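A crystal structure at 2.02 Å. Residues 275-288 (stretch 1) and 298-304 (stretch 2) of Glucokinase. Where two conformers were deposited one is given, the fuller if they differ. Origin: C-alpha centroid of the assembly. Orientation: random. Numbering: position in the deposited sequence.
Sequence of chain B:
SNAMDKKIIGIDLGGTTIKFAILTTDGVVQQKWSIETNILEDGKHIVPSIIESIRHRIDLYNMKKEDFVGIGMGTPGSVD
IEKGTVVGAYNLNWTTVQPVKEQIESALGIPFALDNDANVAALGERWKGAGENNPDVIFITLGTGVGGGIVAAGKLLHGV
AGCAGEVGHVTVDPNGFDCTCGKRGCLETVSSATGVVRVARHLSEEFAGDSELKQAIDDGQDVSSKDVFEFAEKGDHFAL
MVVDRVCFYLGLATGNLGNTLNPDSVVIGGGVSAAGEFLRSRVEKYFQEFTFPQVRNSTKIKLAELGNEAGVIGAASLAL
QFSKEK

Stretch 1 275-288: AGEFLRSRVEKYFQ
Stretch 2 298-304: STKIKLA

A single guanidinium, that of Arg280, ties the helix to the strand and is itself held by two glutamates of its own helix. Its NH1 donates to Ile301 O at 2.9 Å, with an N-H...O angle of 164°. This is the one direct hydrogen bond between the stretches. The carbonyl lies at the edge of the guanidinium, near its plane, where the N-H bonds point. Arg280 NE meets Glu277 OE1 and Arg280 NH2 meets Glu277 OE2, both at 2.8 Å. Arg280 NH1 also reaches Glu284 OE2 at 2.8 Å. Both glutamates form salt bridges with the arginine. Its chi1 to chi3 are t, t, p, with chi4 at 85°. Glu277 is t, p, with chi3 at 19°; Glu284 is t, t, with chi3 at 91°. A water donates to Glu284 OE2 (2.8 Å) and accepts from Ile301 N (2.7 Å).

Helix 277-288 runs nearly antiparallel to strand 300-303, at 161°, with axes 8.3 Å apart at closest approach. Gly276 is the N-cap, with phi/psi 80/-144; positive phi by itself favours glycine. The helix stays near -60/-42, with i to i+4 bonds such as Glu284 N to Arg280 O at 2.9 Å. Strand phi runs from -93° to -120°, psi from 115° to 158°. Arg280 CA is 6.6 Å from Leu303 CA, and Glu284 CA 5.7 Å from Ile301 CA.

Ile301 and Leu303 point toward the helix; Lys300, before them, and Lys302, between them, point away. Ile301 (m, m) buries the most area. Its CD1 sits over one face of the Phe287 ring (chi1 t, chi2 83°), 3.7 Å from the centroid, a CH-pi contact. Val283 (t) adds an apolar contact, CG1 to Ile301 CG2 at 4.2 Å. Thr299 (m) places CG2 3.8 Å from Phe287 CZ. Leu303 (m, t) packs CG 4.0 Å from Arg280 CB and CD1 3.7 Å from Gly276 C.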

# COMPACT_ATOMS: atom_id res chain seq x y z
N ALA B 275 22.38 -3.06 13.55
CA ALA B 275 22.03 -3.02 14.97
C ALA B 275 21.37 -4.33 15.37
O ALA B 275 21.43 -4.75 16.52
CB ALA B 275 21.11 -1.83 15.24
N GLY B 276 20.71 -4.98 14.40
CA GLY B 276 20.33 -6.36 14.59
C GLY B 276 19.09 -6.55 15.43
O GLY B 276 18.15 -5.74 15.38
N GLU B 277 19.11 -7.60 16.23
CA GLU B 277 17.92 -8.06 16.90
C GLU B 277 17.32 -7.02 17.86
O GLU B 277 16.12 -6.99 18.06
CB GLU B 277 18.18 -9.41 17.59
CG GLU B 277 17.01 -9.99 18.47
CD GLU B 277 15.68 -10.22 17.69
OE1 GLU B 277 15.70 -10.30 16.43
OE2 GLU B 277 14.62 -10.34 18.35
N PHE B 278 18.16 -6.18 18.44
CA PHE B 278 17.72 -5.21 19.43
C PHE B 278 16.81 -4.16 18.78
O PHE B 278 15.80 -3.77 19.35
CB PHE B 278 18.94 -4.56 20.08
CG PHE B 278 18.62 -3.65 21.22
CD1 PHE B 278 18.39 -2.29 20.98
CD2 PHE B 278 18.55 -4.14 22.51
CE1 PHE B 278 18.09 -1.43 22.03
CE2 PHE B 278 18.25 -3.30 23.58
CZ PHE B 278 18.01 -1.94 23.34
N LEU B 279 17.18 -3.73 17.58
CA LEU B 279 16.32 -2.91 16.73
C LEU B 279 15.07 -3.64 16.21
O LEU B 279 14.00 -3.10 16.30
CB LEU B 279 17.09 -2.31 15.56
CG LEU B 279 16.21 -1.76 14.42
CD1 LEU B 279 15.54 -0.46 14.84
CD2 LEU B 279 17.05 -1.53 13.18
N ARG B 280 15.21 -4.86 15.68
CA ARG B 280 14.04 -5.60 15.14
C ARG B 280 12.98 -5.77 16.21
O ARG B 280 11.81 -5.53 15.98
CB ARG B 280 14.45 -6.97 14.60
CG ARG B 280 13.43 -7.60 13.64
CD ARG B 280 13.57 -9.06 13.68
NE ARG B 280 13.40 -9.50 15.06
CZ ARG B 280 12.22 -9.75 15.62
NH1 ARG B 280 11.08 -9.68 14.90
NH2 ARG B 280 12.21 -10.10 16.90
N SER B 281 13.43 -6.07 17.42
CA SER B 281 12.54 -6.29 18.52
C SER B 281 11.67 -5.07 18.84
O SER B 281 10.45 -5.22 19.04
CB SER B 281 13.34 -6.73 19.75
OG SER B 281 12.61 -7.75 20.38
N ARG B 282 12.29 -3.89 18.87
CA ARG B 282 11.62 -2.70 19.33
C ARG B 282 10.69 -2.23 18.23
O ARG B 282 9.61 -1.72 18.50
CB ARG B 282 12.64 -1.67 19.83
CG ARG B 282 13.03 -1.98 21.29
CD ARG B 282 14.50 -1.88 21.64
NE ARG B 282 14.97 -3.14 22.25
CZ ARG B 282 14.92 -3.43 23.55
NH1 ARG B 282 15.35 -4.60 24.00
NH2 ARG B 282 14.42 -2.55 24.41
N VAL B 283 11.09 -2.48 16.99
CA VAL B 283 10.19 -2.17 15.90
C VAL B 283 8.95 -3.06 16.00
O VAL B 283 7.79 -2.55 16.00
CB VAL B 283 10.85 -2.16 14.52
CG1 VAL B 283 9.77 -1.84 13.48
CG2 VAL B 283 11.92 -1.07 14.50
N GLU B 284 9.21 -4.37 16.12
CA GLU B 284 8.14 -5.38 16.20
C GLU B 284 7.18 -5.06 17.36
O GLU B 284 5.95 -5.14 17.21
CB GLU B 284 8.73 -6.79 16.37
CG GLU B 284 7.67 -7.86 16.48
CD GLU B 284 8.21 -9.17 16.98
OE1 GLU B 284 8.21 -9.37 18.23
OE2 GLU B 284 8.60 -9.99 16.10
N LYS B 285 7.74 -4.66 18.48
CA LYS B 285 6.93 -4.32 19.66
C LYS B 285 5.88 -3.19 19.42
O LYS B 285 4.73 -3.30 19.82
CB LYS B 285 7.84 -3.97 20.82
CG LYS B 285 7.02 -3.37 21.97
CD LYS B 285 7.79 -2.61 23.05
CE LYS B 285 6.77 -2.30 24.14
NZ LYS B 285 7.29 -1.76 25.44
N TYR B 286 6.29 -2.12 18.76
CA TYR B 286 5.36 -1.07 18.41
C TYR B 286 4.45 -1.39 17.22
O TYR B 286 3.31 -1.01 17.20
CB TYR B 286 6.09 0.27 18.24
CG TYR B 286 6.59 0.86 19.56
CD1 TYR B 286 5.69 1.40 20.45
CD2 TYR B 286 7.95 0.87 19.89
CE1 TYR B 286 6.10 1.96 21.66
CE2 TYR B 286 8.39 1.43 21.11
CZ TYR B 286 7.44 1.98 21.98
OH TYR B 286 7.78 2.53 23.21
N PHE B 287 5.00 -2.05 16.20
CA PHE B 287 4.19 -2.66 15.14
C PHE B 287 2.99 -3.44 15.72
O PHE B 287 1.89 -3.33 15.23
CB PHE B 287 5.05 -3.63 14.32
CG PHE B 287 4.28 -4.32 13.23
CD1 PHE B 287 4.09 -3.68 11.99
CD2 PHE B 287 3.77 -5.59 13.42
CE1 PHE B 287 3.39 -4.31 10.94
CE2 PHE B 287 3.04 -6.23 12.37
CZ PHE B 287 2.85 -5.58 11.15
N GLN B 288 3.26 -4.29 16.71
CA GLN B 288 2.22 -5.04 17.42
C GLN B 288 1.14 -4.12 18.06
O GLN B 288 -0.07 -4.44 17.96
CB GLN B 288 2.85 -5.99 18.45
CG GLN B 288 3.62 -7.20 17.87
CD GLN B 288 2.70 -8.19 17.12
OE1 GLN B 288 2.98 -8.60 15.99
NE2 GLN B 288 1.57 -8.51 17.72
N SER B 298 -0.14 -12.29 11.61
CA SER B 298 0.32 -12.78 10.31
C SER B 298 1.59 -12.08 9.74
O SER B 298 2.56 -12.76 9.42
CB SER B 298 -0.83 -12.80 9.30
OG SER B 298 -1.43 -11.52 9.14
N THR B 299 1.60 -10.74 9.68
CA THR B 299 2.74 -9.99 9.13
C THR B 299 3.94 -10.01 10.08
O THR B 299 3.80 -9.76 11.29
CB THR B 299 2.36 -8.55 8.72
OG1 THR B 299 1.34 -8.58 7.66
CG2 THR B 299 3.63 -7.80 8.20
N LYS B 300 5.11 -10.39 9.54
CA LYS B 300 6.30 -10.55 10.40
C LYS B 300 7.30 -9.42 10.20
O LYS B 300 7.49 -8.96 9.07
CB LYS B 300 6.98 -11.89 10.14
CG LYS B 300 6.04 -13.08 10.47
CD LYS B 300 6.65 -14.43 10.09
CE LYS B 300 6.36 -14.77 8.62
NZ LYS B 300 6.04 -16.23 8.58
N ILE B 301 7.92 -8.98 11.30
CA ILE B 301 8.98 -7.94 11.22
C ILE B 301 10.37 -8.63 11.14
O ILE B 301 10.79 -9.31 12.08
CB ILE B 301 8.91 -6.92 12.38
CG1 ILE B 301 7.54 -6.18 12.43
CG2 ILE B 301 10.05 -5.89 12.29
CD1 ILE B 301 7.00 -5.64 10.98
N LYS B 302 11.05 -8.45 10.02
CA LYS B 302 12.31 -9.14 9.72
C LYS B 302 13.47 -8.15 9.51
O LYS B 302 13.24 -6.96 9.23
CB LYS B 302 12.13 -10.03 8.47
CG LYS B 302 10.99 -11.06 8.59
CD LYS B 302 11.21 -12.13 7.51
CE LYS B 302 10.15 -13.25 7.64
NZ LYS B 302 10.18 -14.16 6.42
N LEU B 303 14.71 -8.65 9.68
CA LEU B 303 15.92 -7.94 9.28
C LEU B 303 16.36 -8.36 7.87
O LEU B 303 16.12 -9.50 7.45
CB LEU B 303 17.04 -8.24 10.23
CG LEU B 303 16.98 -7.71 11.65
CD1 LEU B 303 18.03 -8.50 12.44
CD2 LEU B 303 17.26 -6.21 11.67
N ALA B 304 16.98 -7.44 7.12
CA ALA B 304 17.47 -7.79 5.77
C ALA B 304 18.58 -8.83 5.93
O ALA B 304 19.34 -8.75 6.90
CB ALA B 304 18.05 -6.58 5.11
O HOH W 1 7.46 -10.31 13.58